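Local coordinates for probable aminotransferase (PDB 5YKR), which is a probable class-III aminotransferase of the pyridoxal-phosphate-dependent superfamily, with its cofactor covalently bound, at residues A[375-380]-A[386-391]; A[118-123]-A[337-342]; A[150-155]-A[309-314]. All coordinates share one frame; numbering follows the deposited sequence.

Contact 1: residues A[375-380]-A[386-391]; sequences LPWHVT and VEYLFM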
loop_
_atom_site.group_PDB
_atom_site.type_symbol
_atom_site.label_atom_id
_atom_site.label_comp_id
_atom_site.label_asym_id
_atom_site.label_seq_id
_atom_site.Cartn_x
_atom_site.Cartn_y
_atom_site.Cartn_z
ATOM N N LEU A 375 -41.435 -4.806 -5.361
ATOM C CA LEU A 375 -40.342 -5.593 -4.796
ATOM C C LEU A 375 -40.106 -5.177 -3.353
ATOM O O LEU A 375 -40.108 -3.985 -3.050
ATOM C CB LEU A 375 -39.078 -5.436 -5.628
ATOM C CG LEU A 375 -39.060 -6.147 -6.946
ATOM C CD1 LEU A 375 -37.956 -5.567 -7.823
ATOM C CD2 LEU A 375 -38.879 -7.639 -6.757
ATOM N N PRO A 376 -39.771 -6.134 -2.467
ATOM C CA PRO A 376 -39.485 -5.828 -1.070
ATOM C C PRO A 376 -38.038 -5.378 -0.907
ATOM O O PRO A 376 -37.267 -5.936 -0.122
ATOM C CB PRO A 376 -39.734 -7.191 -0.385
ATOM C CG PRO A 376 -39.327 -8.205 -1.414
ATOM C CD PRO A 376 -39.746 -7.598 -2.719
ATOM N N TRP A 377 -37.675 -4.356 -1.677
ATOM C CA TRP A 377 -36.312 -3.830 -1.744
ATOM C C TRP A 377 -36.393 -2.309 -1.524
ATOM O O TRP A 377 -37.471 -1.707 -1.595
ATOM C CB TRP A 377 -35.715 -4.037 -3.137
ATOM C CG TRP A 377 -35.549 -5.446 -3.664
ATOM C CD1 TRP A 377 -36.025 -6.604 -3.122
ATOM C CD2 TRP A 377 -34.886 -5.825 -4.866
ATOM N NE1 TRP A 377 -35.668 -7.668 -3.895
ATOM C CE2 TRP A 377 -34.974 -7.214 -4.982
ATOM C CE3 TRP A 377 -34.170 -5.119 -5.844
ATOM C CZ2 TRP A 377 -34.392 -7.909 -6.030
ATOM C CZ3 TRP A 377 -33.600 -5.808 -6.868
ATOM C CH2 TRP A 377 -33.725 -7.196 -6.965
ATOM N N HIS A 378 -35.231 -1.680 -1.278
ATOM C CA HIS A 378 -35.211 -0.211 -1.192
ATOM C C HIS A 378 -33.896 0.288 -1.759
ATOM O O HIS A 378 -32.944 -0.485 -1.892
ATOM C CB HIS A 378 -35.410 0.328 0.237
ATOM C CG HIS A 378 -34.260 0.061 1.142
ATOM N ND1 HIS A 378 -34.038 -1.165 1.724
ATOM C CD2 HIS A 378 -33.216 0.848 1.474
ATOM C CE1 HIS A 378 -32.887 -1.113 2.388
ATOM N NE2 HIS A 378 -32.381 0.108 2.269
ATOM N N VAL A 379 -33.876 1.574 -2.049
ATOM C CA VAL A 379 -32.695 2.245 -2.550
ATOM C C VAL A 379 -32.367 3.456 -1.710
ATOM O O VAL A 379 -33.254 4.170 -1.242
ATOM C CB VAL A 379 -32.840 2.592 -4.068
ATOM C CG1 VAL A 379 -33.936 3.645 -4.374
ATOM C CG2 VAL A 379 -31.534 3.072 -4.671
ATOM N N THR A 380 -31.042 3.681 -1.564
ATOM C CA THR A 380 -30.476 4.776 -0.774
ATOM C C THR A 380 -29.423 5.532 -1.584
ATOM O O THR A 380 -28.735 4.939 -2.387
ATOM C CB THR A 380 -29.838 4.216 0.511
ATOM O OG1 THR A 380 -30.859 3.531 1.258
ATOM C CG2 THR A 380 -29.240 5.290 1.389
ATOM N N VAL A 386 -25.223 5.583 -5.176
ATOM C CA VAL A 386 -26.597 5.069 -5.024
ATOM C C VAL A 386 -26.548 3.539 -4.890
ATOM O O VAL A 386 -25.885 2.878 -5.699
ATOM C CB VAL A 386 -27.425 5.410 -6.293
ATOM C CG1 VAL A 386 -28.851 4.864 -6.235
ATOM C CG2 VAL A 386 -27.454 6.935 -6.495
ATOM N N GLU A 387 -27.253 2.982 -3.890
ATOM C CA GLU A 387 -27.239 1.513 -3.736
ATOM C C GLU A 387 -28.583 1.025 -3.247
ATOM O O GLU A 387 -29.163 1.615 -2.342
ATOM C CB GLU A 387 -26.126 1.114 -2.754
ATOM C CG GLU A 387 -25.979 -0.386 -2.522
ATOM C CD GLU A 387 -24.576 -0.819 -2.117
ATOM O OE1 GLU A 387 -23.759 0.079 -1.757
ATOM O OE2 GLU A 387 -24.313 -2.064 -2.104
ATOM N N TYR A 388 -28.988 -0.121 -3.794
ATOM C CA TYR A 388 -30.181 -0.796 -3.320
ATOM C C TYR A 388 -29.828 -2.081 -2.510
ATOM O O TYR A 388 -28.688 -2.605 -2.564
ATOM C CB TYR A 388 -31.166 -1.078 -4.434
ATOM C CG TYR A 388 -30.591 -1.721 -5.658
ATOM C CD1 TYR A 388 -30.556 -3.132 -5.795
ATOM C CD2 TYR A 388 -30.105 -0.955 -6.710
ATOM C CE1 TYR A 388 -30.007 -3.716 -6.916
ATOM C CE2 TYR A 388 -29.592 -1.551 -7.853
ATOM C CZ TYR A 388 -29.588 -2.922 -7.958
ATOM O OH TYR A 388 -29.075 -3.566 -9.038
ATOM N N LEU A 389 -30.786 -2.516 -1.710
ATOM C CA LEU A 389 -30.646 -3.668 -0.827
ATOM C C LEU A 389 -31.955 -4.434 -0.898
ATOM O O LEU A 389 -33.043 -3.834 -1.043
ATOM C CB LEU A 389 -30.430 -3.207 0.626
ATOM C CG LEU A 389 -29.062 -3.151 1.277
ATOM C CD1 LEU A 389 -29.181 -2.554 2.665
ATOM C CD2 LEU A 389 -28.330 -4.510 1.253
ATOM N N PHE A 390 -31.867 -5.761 -0.718
ATOM C CA PHE A 390 -33.048 -6.628 -0.891
ATOM C C PHE A 390 -33.829 -6.776 0.426
ATOM O O PHE A 390 -34.062 -7.885 0.909
ATOM C CB PHE A 390 -32.655 -7.999 -1.444
ATOM C CG PHE A 390 -31.711 -7.979 -2.623
ATOM C CD1 PHE A 390 -31.796 -7.004 -3.621
ATOM C CD2 PHE A 390 -30.754 -8.962 -2.754
ATOM C CE1 PHE A 390 -30.913 -7.014 -4.693
ATOM C CE2 PHE A 390 -29.885 -9.003 -3.836
ATOM C CZ PHE A 390 -29.959 -8.016 -4.796
ATOM N N MET A 391 -34.236 -5.642 0.984
ATOM C CA MET A 391 -35.131 -5.622 2.130
ATOM C C MET A 391 -36.016 -4.366 2.036
ATOM O O MET A 391 -35.681 -3.369 1.361
ATOM C CB MET A 391 -34.320 -5.643 3.436
ATOM C CG MET A 391 -33.346 -4.475 3.619
ATOM S SD MET A 391 -32.212 -4.597 5.004
ATOM C CE MET A 391 -33.350 -4.381 6.389
#
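The indole of Trp-377 lies between two side chains. Phe-390 CD1 sits over the centre of one face, 3.5 Å from Trp-377 CE2, and Leu-375 CD1 lies over the opposite face. The Phe-390 ring is tilted 41° from the six-membered ring of the indole, so the pair is oblique. Phe-390 CA rests over the five-membered ring as a CH-pi contact. Trp-377 NE1 donates to the carbonyl of Phe-5. At the edge of the His-378 imidazole, ND1 donates to Met-391 O at 2.8 Å, almost straight at 174° and in the ring plane, but from above the plane of that carbonyl. Thr-380 OG1 also lies at the edge, in the ring plane. A chi1 of 69° sets the ring alongside Leu-389 and Met-391, pointing the same way, and brings His-378 CE1 3.7 Å from Leu-389 CB.

These groups sit at the open end of a beta hairpin, strands 378-382 and 385-389. His-378 with Leu-389 and Thr-380 with Glu-387 are antiparallel hydrogen-bonded pairs, with two backbone bonds each. Val-379 and Tyr-388 form the non-hydrogen-bonded pair between them. Val-379 CG2 meets Val-386 CG1 at 3.6 Å, and helix 349-372 packs against both valines.

Contact 2: residues A[118-123]-A[337-342]; sequences LWVGAE and AAMRAT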
loop_
_atom_site.group_PDB
_atom_site.type_symbol
_atom_site.label_atom_id
_atom_site.label_comp_id
_atom_site.label_asym_id
_atom_site.label_seq_id
_atom_site.Cartn_x
_atom_site.Cartn_y
_atom_site.Cartn_z
ATOM N N LEU A 118 3.667 21.466 -0.165
ATOM C CA LEU A 118 3.277 22.708 0.513
ATOM C C LEU A 118 1.792 22.997 0.203
ATOM O O LEU A 118 1.018 23.268 1.134
ATOM C CB LEU A 118 4.155 23.874 0.044
ATOM C CG LEU A 118 5.571 23.881 0.537
ATOM C CD1 LEU A 118 6.396 24.792 -0.367
ATOM C CD2 LEU A 118 5.614 24.367 1.953
ATOM N N TRP A 119 1.423 22.929 -1.080
ATOM C CA TRP A 119 0.091 23.261 -1.484
ATOM C C TRP A 119 -0.930 22.276 -0.921
ATOM O O TRP A 119 -1.978 22.639 -0.380
ATOM C CB TRP A 119 0.040 23.357 -3.007
ATOM C CG TRP A 119 -1.272 23.894 -3.502
ATOM C CD1 TRP A 119 -1.501 25.191 -3.854
ATOM C CD2 TRP A 119 -2.518 23.203 -3.658
ATOM N NE1 TRP A 119 -2.812 25.333 -4.216
ATOM C CE2 TRP A 119 -3.438 24.111 -4.150
ATOM C CE3 TRP A 119 -2.916 21.889 -3.483
ATOM C CZ2 TRP A 119 -4.784 23.772 -4.387
ATOM C CZ3 TRP A 119 -4.231 21.545 -3.768
ATOM C CH2 TRP A 119 -5.145 22.469 -4.203
ATOM N N VAL A 120 -0.611 20.984 -1.047
ATOM C CA VAL A 120 -1.537 19.944 -0.604
ATOM C C VAL A 120 -1.748 19.924 0.869
ATOM O O VAL A 120 -2.866 19.752 1.330
ATOM C CB VAL A 120 -1.084 18.559 -1.101
ATOM C CG1 VAL A 120 -1.916 17.438 -0.508
ATOM C CG2 VAL A 120 -1.212 18.499 -2.638
ATOM N N GLY A 121 -0.692 20.143 1.672
ATOM C CA GLY A 121 -0.908 20.169 3.108
ATOM C C GLY A 121 -1.902 21.249 3.521
ATOM O O GLY A 121 -2.801 21.014 4.341
ATOM N N ALA A 122 -1.725 22.432 2.980
ATOM C CA ALA A 122 -2.627 23.545 3.283
ATOM C C ALA A 122 -4.047 23.292 2.782
ATOM O O ALA A 122 -5.034 23.579 3.482
ATOM C CB ALA A 122 -2.073 24.849 2.710
ATOM N N GLU A 123 -4.138 22.657 1.594
ATOM C CA GLU A 123 -5.433 22.314 1.041
ATOM C C GLU A 123 -6.199 21.319 1.906
ATOM O O GLU A 123 -7.415 21.467 2.096
ATOM C CB GLU A 123 -5.274 21.796 -0.380
ATOM C CG GLU A 123 -6.521 21.129 -0.981
ATOM C CD GLU A 123 -7.676 22.067 -1.246
ATOM O OE1 GLU A 123 -7.527 23.325 -1.228
ATOM O OE2 GLU A 123 -8.769 21.545 -1.581
ATOM N N ALA A 337 1.687 15.283 -6.768
ATOM C CA ALA A 337 1.286 15.995 -7.981
ATOM C C ALA A 337 -0.165 15.644 -8.376
ATOM O O ALA A 337 -0.959 16.509 -8.747
ATOM C CB ALA A 337 2.222 15.681 -9.108
ATOM N N ALA A 338 -0.483 14.343 -8.321
ATOM C CA ALA A 338 -1.826 13.889 -8.665
ATOM C C ALA A 338 -2.863 14.397 -7.688
ATOM O O ALA A 338 -3.981 14.752 -8.092
ATOM C CB ALA A 338 -1.863 12.370 -8.781
ATOM N N MET A 339 -2.547 14.381 -6.404
ATOM C CA MET A 339 -3.456 14.918 -5.380
ATOM C C MET A 339 -3.712 16.412 -5.591
ATOM O O MET A 339 -4.841 16.899 -5.420
ATOM C CB MET A 339 -2.902 14.729 -3.946
ATOM C CG MET A 339 -2.890 13.309 -3.523
ATOM S SD MET A 339 -2.241 13.279 -1.802
ATOM C CE MET A 339 -2.250 11.483 -1.687
ATOM N N ARG A 340 -2.653 17.156 -5.902
ATOM C CA ARG A 340 -2.813 18.582 -6.089
ATOM C C ARG A 340 -3.791 18.835 -7.226
ATOM O O ARG A 340 -4.729 19.633 -7.088
ATOM C CB ARG A 340 -1.484 19.261 -6.326
ATOM C CG ARG A 340 -1.603 20.736 -6.660
ATOM C CD ARG A 340 -0.270 21.378 -6.659
ATOM N NE ARG A 340 -0.370 22.823 -6.848
ATOM C CZ ARG A 340 0.652 23.655 -6.709
ATOM N NH1 ARG A 340 1.886 23.184 -6.445
ATOM N NH2 ARG A 340 0.411 24.946 -6.788
ATOM N N ALA A 341 -3.588 18.143 -8.362
ATOM C CA ALA A 341 -4.514 18.312 -9.459
ATOM C C ALA A 341 -5.924 17.917 -9.089
ATOM O O ALA A 341 -6.902 18.562 -9.480
ATOM C CB ALA A 341 -4.040 17.518 -10.659
ATOM N N THR A 342 -6.071 16.819 -8.344
ATOM C CA THR A 342 -7.381 16.382 -7.956
ATOM C C THR A 342 -8.109 17.388 -7.094
ATOM O O THR A 342 -9.298 17.713 -7.349
ATOM C CB THR A 342 -7.262 15.005 -7.238
ATOM O OG1 THR A 342 -6.727 14.046 -8.152
ATOM C CG2 THR A 342 -8.620 14.545 -6.724
#
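Arg-340 lays its guanidinium flat over one face of the Trp-119 indole. The two planes are 11° apart and their centres 4.1 Å. The overlap is offset toward the rim: Arg-340 NE stands 3.6 Å from Trp-119 CG, and Arg-340 NH2 reaches Trp-119 CD1 at 3.5 Å. Arg-340 CZ lies off-centre over the five-membered ring, a cation-pi contact. The methylene part follows the ring, with Arg-340 CG 3.6 Å from Trp-119 CE3 as an off-centre CH-pi contact. The extended arginine chain, with CG opposite its backbone N (chi1 174°), runs across the tryptophan side chain at about a right angle.

Beside this pair, Val-120 CG2 packs on Arg-340 CB at 3.8 Å. Met-339 approaches through its CB, 4.3 Å from Val-120 CG2, while its end leads away toward Ile-288 and Ser-294. The contact joins helix 115-128 to helix 333-346, whose local axes pass 9.5 Å apart at 50°. Val-120 also packs on Trp-41 of the second subunit.

No hydrogen bond links the two segments. Arg-340 NH1 forms a salt bridge with Asp-116, one turn before Val-120. This probably fixes the guanidinium's rotation and keeps it flat on the ring.

Contact 3: residues A[150-155]-A[309-314]; sequences CRMLSG and AVLPHF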
loop_
_atom_site.group_PDB
_atom_site.type_symbol
_atom_site.label_atom_id
_atom_site.label_comp_id
_atom_site.label_asym_id
_atom_site.label_seq_id
_atom_site.Cartn_x
_atom_site.Cartn_y
_atom_site.Cartn_z
ATOM N N CYS A 150 -2.796 5.411 17.798
ATOM C CA CYS A 150 -3.774 5.482 18.897
ATOM C C CYS A 150 -3.401 4.558 20.044
ATOM O O CYS A 150 -3.567 4.915 21.205
ATOM C CB CYS A 150 -5.191 5.217 18.402
ATOM S SG CYS A 150 -5.886 6.513 17.376
ATOM N N ARG A 151 -2.931 3.351 19.719
ATOM C CA ARG A 151 -2.420 2.451 20.773
ATOM C C ARG A 151 -1.216 3.076 21.507
ATOM O O ARG A 151 -1.119 3.004 22.750
ATOM C CB ARG A 151 -2.077 1.073 20.220
ATOM C CG ARG A 151 -3.279 0.276 19.783
ATOM C CD ARG A 151 -2.884 -1.183 19.503
ATOM N NE ARG A 151 -4.043 -2.002 19.220
ATOM C CZ ARG A 151 -4.542 -2.296 18.047
ATOM N NH1 ARG A 151 -3.968 -1.903 16.954
ATOM N NH2 ARG A 151 -5.688 -3.035 17.999
ATOM N N MET A 152 -0.317 3.702 20.743
ATOM C CA MET A 152 0.856 4.345 21.335
ATOM C C MET A 152 0.477 5.497 22.255
ATOM O O MET A 152 0.982 5.544 23.395
ATOM C CB MET A 152 1.811 4.870 20.266
ATOM C CG MET A 152 2.541 3.767 19.492
ATOM S SD MET A 152 3.331 4.383 17.999
ATOM C CE MET A 152 4.409 5.642 18.632
ATOM N N LEU A 153 -0.434 6.369 21.804
ATOM C CA LEU A 153 -0.755 7.563 22.591
ATOM C C LEU A 153 -1.610 7.249 23.785
ATOM O O LEU A 153 -1.525 7.940 24.818
ATOM C CB LEU A 153 -1.334 8.635 21.706
ATOM C CG LEU A 153 -2.784 8.501 21.236
ATOM C CD1 LEU A 153 -3.745 9.094 22.270
ATOM C CD2 LEU A 153 -3.009 9.191 19.913
ATOM N N SER A 154 -2.427 6.185 23.694
ATOM C CA SER A 154 -3.412 5.919 24.752
ATOM C C SER A 154 -2.916 4.889 25.751
ATOM O O SER A 154 -3.390 4.848 26.877
ATOM C CB SER A 154 -4.706 5.411 24.135
ATOM O OG SER A 154 -4.575 4.085 23.596
ATOM N N GLY A 155 -1.996 4.023 25.337
ATOM C CA GLY A 155 -1.627 2.878 26.169
ATOM C C GLY A 155 -2.670 1.807 26.269
ATOM O O GLY A 155 -2.510 0.886 27.109
ATOM N N ALA A 309 4.295 13.409 21.774
ATOM C CA ALA A 309 4.851 13.087 23.075
ATOM C C ALA A 309 5.194 11.621 23.218
ATOM O O ALA A 309 5.915 11.270 24.164
ATOM C CB ALA A 309 3.899 13.543 24.140
ATOM N N VAL A 310 4.698 10.736 22.361
ATOM C CA VAL A 310 5.136 9.342 22.314
ATOM C C VAL A 310 5.996 9.011 21.109
ATOM O O VAL A 310 6.557 7.901 21.040
ATOM C CB VAL A 310 3.928 8.351 22.429
ATOM C CG1 VAL A 310 3.284 8.460 23.805
ATOM C CG2 VAL A 310 2.892 8.541 21.304
ATOM N N LEU A 311 6.100 9.904 20.132
ATOM C CA LEU A 311 6.936 9.737 18.932
ATOM C C LEU A 311 7.454 11.141 18.600
ATOM O O LEU A 311 6.896 11.887 17.782
ATOM C CB LEU A 311 6.156 9.121 17.794
ATOM C CG LEU A 311 6.980 8.853 16.545
ATOM C CD1 LEU A 311 8.229 8.039 16.813
ATOM C CD2 LEU A 311 6.082 8.191 15.514
ATOM N N PRO A 312 8.546 11.540 19.249
ATOM C CA PRO A 312 9.020 12.905 19.082
ATOM C C PRO A 312 9.571 13.196 17.682
ATOM O O PRO A 312 9.996 12.307 16.942
ATOM C CB PRO A 312 10.164 12.999 20.063
ATOM C CG PRO A 312 9.880 11.997 21.112
ATOM C CD PRO A 312 9.235 10.845 20.368
ATOM N N HIS A 313 9.496 14.477 17.330
ATOM C CA HIS A 313 10.151 14.922 16.094
ATOM C C HIS A 313 11.619 14.490 16.118
ATOM O O HIS A 313 12.298 14.502 17.152
ATOM C CB HIS A 313 10.031 16.452 15.983
ATOM C CG HIS A 313 8.628 16.872 15.762
ATOM N ND1 HIS A 313 7.980 16.674 14.560
ATOM C CD2 HIS A 313 7.716 17.401 16.630
ATOM C CE1 HIS A 313 6.736 17.102 14.677
ATOM N NE2 HIS A 313 6.539 17.519 15.930
ATOM N N PHE A 314 12.091 14.072 14.957
ATOM C CA PHE A 314 13.430 13.431 14.881
ATOM C C PHE A 314 14.510 14.440 15.189
ATOM O O PHE A 314 14.449 15.592 14.737
ATOM C CB PHE A 314 13.617 12.856 13.469
ATOM C CG PHE A 314 14.654 11.798 13.350
ATOM C CD1 PHE A 314 14.395 10.491 13.799
ATOM C CD2 PHE A 314 15.862 12.085 12.795
ATOM C CE1 PHE A 314 15.333 9.502 13.654
ATOM C CE2 PHE A 314 16.838 11.105 12.646
ATOM C CZ PHE A 314 16.575 9.819 13.067
#
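The apolar contacts between 150-155 and 309-314 centre on Met-152 and Val-310. Val-310 CG2 lies 4.0 Å from Met-152 CB and equally close to Leu-153 CA. It meets Leu-153 CB at 4.2 Å, so one methyl sits against two consecutive helix residues. The other methyl, Val-310 CG1, stands opposite the carbonyl carbon of its own residue (chi1 -66°) and faces Met-152 O at 3.7 Å. The methionine chain bends at its last torsion, chi3 58°. Met-152 CE then reaches Leu-311 CB at 4.0 Å, and the two side chains cross obliquely. Leu-153 turns its end away from 309-314, toward Gln-303, Arg-306 and Ile-307 of helix 301-310.

No hydrogen bond crosses between the segments. Within 150-155, Cys-150 O accepts from both N and OG of Ser-154, from opposite faces of the carbonyl plane. Ser-154 OG donates to Cys-150 O at 2.7 Å and also bonds Arg-156 N. Gly-155 follows with positive phi as the helix ends.

Tyr-43 of the second subunit hydrogen-bonds to Leu-311 O, and His-190 of that subunit packs on Met-152. The contact joins the last turn of helix 139-154 to the segment that follows the body of helix 301-310. Two peripheral elements of the chain thus meet next to the second subunit, consistent with the dimer usual in fold-type I pyridoxal-phosphate enzymes.

How the contacts relate
Contact 1 is buried. It is a hairpin held by backbone bonds and aromatic packing, on the opposite side of the chain's centre from the other two. No other subunit touches it. Contacts 2 and 3 are partly buried, and both adjoin the second subunit. Contact 2 joins two helices, contact 3 a helix end and a largely non-helical segment. Neither has a hydrogen bond across its segments: contact 2 relies on a guanidinium over a ring, with an apolar part at Val-120, and contact 3 mainly on apolar side-chain contacts. Helix 301-310 of contact 3 precedes helix 333-346 of contact 2 in sequence, yet the centres of contacts 2 and 3 are about 27 Å apart.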